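PDB 5TNV: AP endonuclease, family protein 2 from Mycobacterium smegmatis, which binds a magnesium ion in a xylose isomerase-like TIM barrel and may have endonuclease activity. Local coordinates for residues 137-142 with 191-196; 219-224 with 250-255; 231-236 with 265-270. All coordinates share one frame; numbering follows the deposited sequence.

Contact 1 (137-142 with 191-196); sequences IVNTGF and SLEMYE
S191, E193 and N139 bury the most surface where strands 137-141 and 189-193 run side by side in parallel, their short segment axes 36° apart. S191 is gripped through its backbone on both sides of N139: its N donates to V138 O at 2.9 Å, and its O accepts from T140 N at 2.9 Å. The ladder continues one step further with E193 N donating a hydrogen bond to T140 O. Between these bonds the CA hydrogens of N139 and L192 also point at carbonyl oxygens of the partner strand.

N139 and E193 put their side chains on the same face of the sheet as S191. Both chains swing CG anti to the backbone N (chi1 -177° for E193), and E193 then runs out fully extended. The amide of N139 lies across the glutamate, its plane 43° from that of the carboxylate, and ND2 donates to E193 OE1 at 3.0 Å, meeting that oxygen on its anti side. This bond should help fix the rotation of the carboxylate, whose other oxygen, OE2, is a ligand of the magnesium ion; N139 is thus a second-shell residue. The amide is itself steadied by N221 through OD1, while S191 OG bonds to N249.

On the opposite face T140 CG2 touches L192 CD2 at 3.8 Å, and L192 packs against helix 203-213. Neighbouring parallel strands joined through intervening helix, here 148-152 and 169-185, are the repeating element of the TIM barrel. Strand 99-104 flanks 137-141 on its other edge, away from 189-193, and strand 218-221 continues the sheet beyond 189-193.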
# COMPACT_ATOMS: atom_id res chain seq x y z
N ILE A 137 -4.68 -20.02 23.83
CA ILE A 137 -3.50 -19.26 24.16
C ILE A 137 -3.86 -18.10 25.06
O ILE A 137 -4.83 -17.38 24.78
CB ILE A 137 -2.82 -18.70 22.89
CG1 ILE A 137 -2.20 -19.78 22.01
CG2 ILE A 137 -1.81 -17.56 23.24
CD1 ILE A 137 -0.93 -20.41 22.65
N VAL A 138 -3.06 -17.90 26.11
CA VAL A 138 -2.96 -16.62 26.78
C VAL A 138 -1.55 -16.09 26.48
O VAL A 138 -0.56 -16.84 26.66
CB VAL A 138 -3.23 -16.71 28.29
CG1 VAL A 138 -2.90 -15.42 29.03
CG2 VAL A 138 -4.68 -17.14 28.50
N ASN A 139 -1.45 -14.86 26.03
CA ASN A 139 -0.20 -14.24 25.62
C ASN A 139 0.16 -13.11 26.58
O ASN A 139 -0.68 -12.28 26.92
CB ASN A 139 -0.38 -13.70 24.18
CG ASN A 139 0.71 -12.82 23.67
OD1 ASN A 139 1.65 -13.29 23.03
ND2 ASN A 139 0.61 -11.53 23.94
N THR A 140 1.44 -13.09 26.97
CA THR A 140 1.99 -12.03 27.79
C THR A 140 3.30 -11.54 27.18
O THR A 140 4.00 -12.30 26.50
CB THR A 140 2.17 -12.56 29.23
OG1 THR A 140 2.44 -11.49 30.12
CG2 THR A 140 3.28 -13.58 29.36
N GLY A 141 3.63 -10.29 27.42
CA GLY A 141 4.91 -9.77 27.02
C GLY A 141 5.45 -8.81 28.07
O GLY A 141 4.83 -8.58 29.11
N PHE A 142 6.60 -8.24 27.75
CA PHE A 142 7.33 -7.42 28.72
C PHE A 142 7.31 -5.95 28.39
O PHE A 142 7.89 -5.12 29.10
CB PHE A 142 8.74 -7.98 28.89
CG PHE A 142 8.74 -9.40 29.43
CD1 PHE A 142 8.31 -9.66 30.73
CD2 PHE A 142 9.11 -10.49 28.65
CE1 PHE A 142 8.24 -10.95 31.22
CE2 PHE A 142 9.07 -11.77 29.17
CZ PHE A 142 8.65 -12.00 30.44
N SER A 191 1.98 -17.89 25.73
CA SER A 191 2.88 -17.40 24.71
C SER A 191 3.54 -16.10 25.20
O SER A 191 2.91 -15.32 25.91
CB SER A 191 2.18 -17.18 23.38
OG SER A 191 3.13 -17.07 22.32
N LEU A 192 4.79 -15.91 24.78
CA LEU A 192 5.61 -14.77 25.13
C LEU A 192 5.89 -13.90 23.92
O LEU A 192 6.53 -14.32 22.97
CB LEU A 192 6.96 -15.22 25.71
CG LEU A 192 6.91 -16.29 26.82
CD1 LEU A 192 8.32 -16.65 27.23
CD2 LEU A 192 6.08 -15.78 28.01
N GLU A 193 5.34 -12.68 23.96
CA GLU A 193 5.37 -11.78 22.81
C GLU A 193 6.70 -11.05 22.68
O GLU A 193 7.06 -10.21 23.53
CB GLU A 193 4.20 -10.78 22.93
CG GLU A 193 4.09 -9.85 21.76
CD GLU A 193 2.88 -8.92 21.88
OE1 GLU A 193 2.00 -9.17 22.72
OE2 GLU A 193 2.80 -7.94 21.07
N MET A 194 7.40 -11.33 21.59
CA MET A 194 8.64 -10.59 21.31
C MET A 194 8.33 -9.13 21.08
O MET A 194 7.40 -8.78 20.35
CB MET A 194 9.34 -11.21 20.10
CG MET A 194 9.85 -12.61 20.36
SD MET A 194 10.71 -13.39 19.00
CE MET A 194 12.08 -12.23 18.77
N TYR A 195 9.14 -8.27 21.68
CA TYR A 195 8.92 -6.81 21.69
C TYR A 195 10.28 -6.18 22.01
O TYR A 195 11.02 -6.68 22.87
CB TYR A 195 7.81 -6.43 22.65
CG TYR A 195 7.46 -4.95 22.67
CD1 TYR A 195 8.26 -4.04 23.38
CD2 TYR A 195 6.36 -4.45 22.00
CE1 TYR A 195 7.99 -2.70 23.41
CE2 TYR A 195 6.04 -3.10 22.06
CZ TYR A 195 6.84 -2.24 22.74
OH TYR A 195 6.50 -0.89 22.81
N GLU A 196 10.57 -5.08 21.38
CA GLU A 196 11.85 -4.38 21.51
C GLU A 196 12.13 -3.95 22.94
O GLU A 196 11.27 -3.54 23.73
CB GLU A 196 11.86 -3.18 20.57
CG GLU A 196 10.72 -2.18 20.72
CD GLU A 196 9.46 -2.46 19.94
OE1 GLU A 196 9.14 -3.63 19.66
OE2 GLU A 196 8.74 -1.49 19.56
O HOH W 1 8.27 -8.73 25.49

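Contact 2 (219-224 with 250-255); sequences GLNPDL and FWHIKN
The segments 219-224 and 250-255 run nearly the same way, 13° apart end to end, with N221 facing W251 and D223 facing H252 at CA separations of 5.0 Å; no backbone-to-backbone hydrogen bond joins them, and side chains do the bridging. N221 does most of it near the strand ends. Its OD1 accepts a hydrogen bond from the backbone N of H252 at 2.9 Å, and its ND2 lies 3.3 Å above the plane of the H252 imidazole, over the ring centre. The amide stands 75° from that ring.

D223 and H252 meet around the magnesium ion. The ring turns its edge to the carboxylate, so that H252 ND1 and D223 OD2, 3.3 Å apart, both coordinate the metal, while H252 NE2 is held by S104. The other carboxylate oxygen, D223 OD1, forms a salt bridge with K254 NZ at 2.8 Å on its syn side, and NZ lies close to the metal-bound OD2 as well. K254 reaches the carboxylate by bending at its last torsion, chi4 -71°, and its ammonium also pairs with E300. A water lies 2.7 Å from D223 OD1, probably donating to it, and accepts from K254 N.

One residue on from N221, P222 lays CG over one face of the W251 five-membered ring, 4.0 Å from its centroid, a CH-pi contact; I253 CD1 covers the opposite face. P222 and D223 are centres of successive inverse gamma turns, which carry the chain away from the strand. E193 completes the protein ligands of a metal site at the C-terminal ends of the barrel strands, where TIM barrels place their active sites.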
# COMPACT_ATOMS: atom_id res chain seq x y z
N GLY A 219 5.62 -20.96 24.97
CA GLY A 219 6.28 -20.81 23.66
C GLY A 219 6.38 -19.32 23.34
O GLY A 219 5.91 -18.47 24.08
N LEU A 220 7.06 -19.06 22.23
CA LEU A 220 7.21 -17.69 21.73
C LEU A 220 6.03 -17.29 20.85
O LEU A 220 5.42 -18.10 20.16
CB LEU A 220 8.51 -17.53 20.93
CG LEU A 220 9.80 -17.73 21.69
CD1 LEU A 220 10.98 -17.61 20.71
CD2 LEU A 220 9.91 -16.72 22.82
N ASN A 221 5.83 -15.97 20.81
CA ASN A 221 4.95 -15.29 19.85
C ASN A 221 5.89 -14.37 19.05
O ASN A 221 6.29 -13.30 19.56
CB ASN A 221 3.86 -14.52 20.58
CG ASN A 221 3.16 -13.53 19.69
OD1 ASN A 221 3.33 -13.51 18.47
ND2 ASN A 221 2.34 -12.68 20.31
N PRO A 222 6.27 -14.75 17.85
CA PRO A 222 7.28 -14.05 17.07
C PRO A 222 6.65 -12.86 16.33
O PRO A 222 6.51 -12.87 15.10
CB PRO A 222 7.82 -15.13 16.13
CG PRO A 222 6.61 -15.96 15.83
CD PRO A 222 5.85 -15.99 17.14
N ASP A 223 6.30 -11.82 17.10
CA ASP A 223 5.66 -10.61 16.54
C ASP A 223 6.76 -9.73 15.96
O ASP A 223 7.06 -8.65 16.47
CB ASP A 223 4.87 -9.91 17.61
CG ASP A 223 4.00 -8.78 17.11
OD1 ASP A 223 4.01 -8.46 15.89
OD2 ASP A 223 3.30 -8.17 17.97
N LEU A 224 7.38 -10.23 14.88
CA LEU A 224 8.61 -9.58 14.40
C LEU A 224 8.31 -8.29 13.66
O LEU A 224 9.27 -7.50 13.45
CB LEU A 224 9.48 -10.53 13.59
CG LEU A 224 9.92 -11.79 14.33
CD1 LEU A 224 10.97 -12.54 13.53
CD2 LEU A 224 10.40 -11.50 15.73
N PHE A 250 2.12 -19.31 18.92
CA PHE A 250 1.10 -18.27 18.71
C PHE A 250 1.76 -17.21 17.84
O PHE A 250 2.98 -17.12 17.84
CB PHE A 250 0.70 -17.69 20.07
CG PHE A 250 -0.33 -16.58 20.04
CD1 PHE A 250 -1.53 -16.73 19.36
CD2 PHE A 250 -0.11 -15.39 20.73
CE1 PHE A 250 -2.48 -15.75 19.35
CE2 PHE A 250 -1.08 -14.39 20.73
CZ PHE A 250 -2.27 -14.57 20.07
N TRP A 251 0.98 -16.38 17.15
CA TRP A 251 1.61 -15.46 16.20
C TRP A 251 0.75 -14.20 16.00
O TRP A 251 -0.23 -14.23 15.29
CB TRP A 251 1.85 -16.20 14.89
CG TRP A 251 2.86 -15.57 13.96
CD1 TRP A 251 3.53 -14.37 14.03
CD2 TRP A 251 3.32 -16.22 12.76
NE1 TRP A 251 4.36 -14.24 12.94
CE2 TRP A 251 4.26 -15.35 12.15
CE3 TRP A 251 3.01 -17.42 12.18
CZ2 TRP A 251 4.89 -15.71 10.97
CZ3 TRP A 251 3.63 -17.79 10.98
CH2 TRP A 251 4.56 -16.92 10.39
N HIS A 252 1.20 -13.10 16.61
CA HIS A 252 0.79 -11.75 16.23
C HIS A 252 1.51 -11.45 14.90
O HIS A 252 2.75 -11.45 14.88
CB HIS A 252 1.20 -10.71 17.25
CG HIS A 252 0.42 -10.63 18.51
ND1 HIS A 252 0.62 -9.59 19.38
CD2 HIS A 252 -0.52 -11.48 19.01
CE1 HIS A 252 -0.22 -9.82 20.38
NE2 HIS A 252 -0.93 -10.92 20.21
N ILE A 253 0.75 -11.20 13.87
CA ILE A 253 1.32 -11.19 12.50
C ILE A 253 0.94 -9.86 11.83
O ILE A 253 -0.22 -9.62 11.53
CB ILE A 253 0.86 -12.45 11.74
CG1 ILE A 253 1.53 -12.52 10.36
CG2 ILE A 253 -0.64 -12.62 11.66
CD1 ILE A 253 1.41 -13.88 9.68
N LYS A 254 1.96 -9.05 11.59
CA LYS A 254 1.78 -7.72 10.97
C LYS A 254 3.02 -7.39 10.17
O LYS A 254 4.10 -7.98 10.34
CB LYS A 254 1.46 -6.64 12.01
CG LYS A 254 2.51 -6.38 13.05
CD LYS A 254 2.19 -5.15 13.90
CE LYS A 254 3.13 -4.91 15.08
NZ LYS A 254 2.93 -5.92 16.15
N ASN A 255 2.89 -6.36 9.31
CA ASN A 255 3.96 -5.98 8.41
C ASN A 255 4.12 -4.46 8.34
O ASN A 255 3.22 -3.68 8.68
CB ASN A 255 3.76 -6.58 7.01
CG ASN A 255 5.01 -6.97 6.26
OD1 ASN A 255 6.14 -6.67 6.71
ND2 ASN A 255 4.85 -7.64 5.14
O HOH W 2 4.49 -9.49 13.40

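Contact 3 (231-236 with 265-270); sequences HRPMPH and GAYSSA
H231 and Y267 carry most of the close packing. Their CB atoms stand 3.5 Å apart, and from there the two side chains head opposite ways. The Y267 ring lies flat against the loop backbone, with H231 C and R232 N over one face, the latter 3.8 Å above the centre. At the far end the phenol OH nestles against the P233 ring, 3.6 Å from CD. The H231 imidazole goes the other way and spreads over the Y267-S268 peptide, its CG directed anti to its own carbonyl carbon (chi1 -59°).

Beyond this the fit is looser. No direct hydrogen bond joins the segments; a water spans the gap instead, lying in the plane of the H231 ring 2.7 Å from NE2 and donating to S269 OG, also at 2.7 Å. S269 OG is bonded to R229 O as well, while H231 ND1 binds D261 of the second subunit. R232 forms a salt bridge with D197, and P233 is exposed.

The loop joining helices 225-228 and 237-244 thus rests on strand 266-272, which pairs antiparallel with strand 251-261 and also meets both other subunits.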
# COMPACT_ATOMS: atom_id res chain seq x y z
N HIS A 231 13.89 1.94 13.63
CA HIS A 231 14.93 2.69 12.94
C HIS A 231 16.30 2.35 13.51
O HIS A 231 17.02 3.21 14.05
CB HIS A 231 14.61 4.19 12.99
CG HIS A 231 13.32 4.57 12.39
ND1 HIS A 231 13.14 5.85 11.87
CD2 HIS A 231 12.14 3.94 12.19
CE1 HIS A 231 11.91 5.97 11.41
NE2 HIS A 231 11.29 4.82 11.60
N ARG A 232 16.67 1.08 13.39
CA ARG A 232 17.90 0.55 13.93
C ARG A 232 18.29 -0.63 13.04
O ARG A 232 17.41 -1.21 12.37
CB ARG A 232 17.77 0.11 15.40
CG ARG A 232 16.97 -1.12 15.59
CD ARG A 232 16.93 -1.66 17.00
NE ARG A 232 16.17 -0.82 17.93
CZ ARG A 232 15.88 -1.33 19.12
NH1 ARG A 232 16.23 -2.51 19.60
NH2 ARG A 232 15.16 -0.56 19.92
N PRO A 233 19.55 -1.05 13.07
CA PRO A 233 19.95 -2.27 12.33
C PRO A 233 19.14 -3.44 12.78
O PRO A 233 18.81 -3.59 13.99
CB PRO A 233 21.41 -2.42 12.73
CG PRO A 233 21.88 -1.09 13.12
CD PRO A 233 20.69 -0.38 13.73
N MET A 234 18.81 -4.30 11.81
CA MET A 234 17.93 -5.45 12.10
C MET A 234 18.28 -6.53 11.08
O MET A 234 18.36 -6.22 9.87
CB MET A 234 16.45 -5.08 11.99
CG MET A 234 15.35 -5.93 12.64
SD MET A 234 15.73 -6.37 14.33
CE MET A 234 15.57 -4.73 15.02
N PRO A 235 18.47 -7.79 11.46
CA PRO A 235 18.65 -8.86 10.46
C PRO A 235 17.40 -8.98 9.59
O PRO A 235 16.29 -8.60 9.97
CB PRO A 235 18.86 -10.12 11.28
CG PRO A 235 19.35 -9.60 12.62
CD PRO A 235 18.56 -8.35 12.83
N HIS A 236 17.60 -9.56 8.39
CA HIS A 236 16.49 -9.77 7.49
C HIS A 236 15.45 -10.65 8.15
O HIS A 236 15.78 -11.61 8.88
CB HIS A 236 17.02 -10.42 6.19
CG HIS A 236 16.00 -10.47 5.10
ND1 HIS A 236 15.03 -11.44 5.06
CD2 HIS A 236 15.82 -9.62 4.07
CE1 HIS A 236 14.27 -11.16 4.00
NE2 HIS A 236 14.71 -10.07 3.38
N GLY A 265 21.93 8.01 6.42
CA GLY A 265 21.65 7.20 7.59
C GLY A 265 20.22 7.16 8.02
O GLY A 265 19.94 6.59 9.10
N ALA A 266 19.29 7.72 7.27
CA ALA A 266 17.87 7.72 7.66
C ALA A 266 17.22 6.37 7.45
O ALA A 266 17.35 5.76 6.39
CB ALA A 266 17.10 8.74 6.85
N TYR A 267 16.44 5.92 8.42
CA TYR A 267 15.54 4.78 8.31
C TYR A 267 14.10 5.28 8.13
O TYR A 267 13.77 6.36 8.63
CB TYR A 267 15.57 3.94 9.59
CG TYR A 267 16.81 3.12 9.81
CD1 TYR A 267 17.92 3.65 10.49
CD2 TYR A 267 16.89 1.81 9.36
CE1 TYR A 267 19.07 2.91 10.70
CE2 TYR A 267 18.04 1.07 9.57
CZ TYR A 267 19.12 1.62 10.23
OH TYR A 267 20.24 0.83 10.42
N SER A 268 13.26 4.43 7.58
CA SER A 268 11.84 4.69 7.55
C SER A 268 11.06 3.38 7.55
O SER A 268 11.54 2.34 7.09
CB SER A 268 11.49 5.60 6.38
OG SER A 268 11.92 5.05 5.19
N SER A 269 9.85 3.47 8.07
CA SER A 269 8.91 2.32 8.02
C SER A 269 7.49 2.85 8.07
O SER A 269 7.24 3.94 8.60
CB SER A 269 9.16 1.33 9.16
OG SER A 269 8.84 1.93 10.41
N ALA A 270 6.57 2.07 7.53
CA ALA A 270 5.15 2.42 7.53
C ALA A 270 4.33 1.16 7.71
O ALA A 270 4.57 0.15 7.02
CB ALA A 270 4.70 3.12 6.26
O HOH W 3 8.58 4.40 11.48

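In the fold
Contacts 1 and 2 lie about 8 Å apart between centres, deep in the barrel, and meet directly: strands 189-193 and 218-221 are sheet neighbours, with N221 N lying 2.8 Å from L192 O. Together they bring the three magnesium ligands, E193, D223 and H252, to one place. Contact 3 sits at the periphery, about 23 Å from contact 1 and about 19 Å from contact 2, centre to centre. Contact 1 closes in the chain before the others open, whereas contacts 2 and 3 alternate their segments. Strand 251-261 links these two: it starts beside the metal and continues out to pair with strand 266-272, connecting the metal-binding interior with the subunit interface.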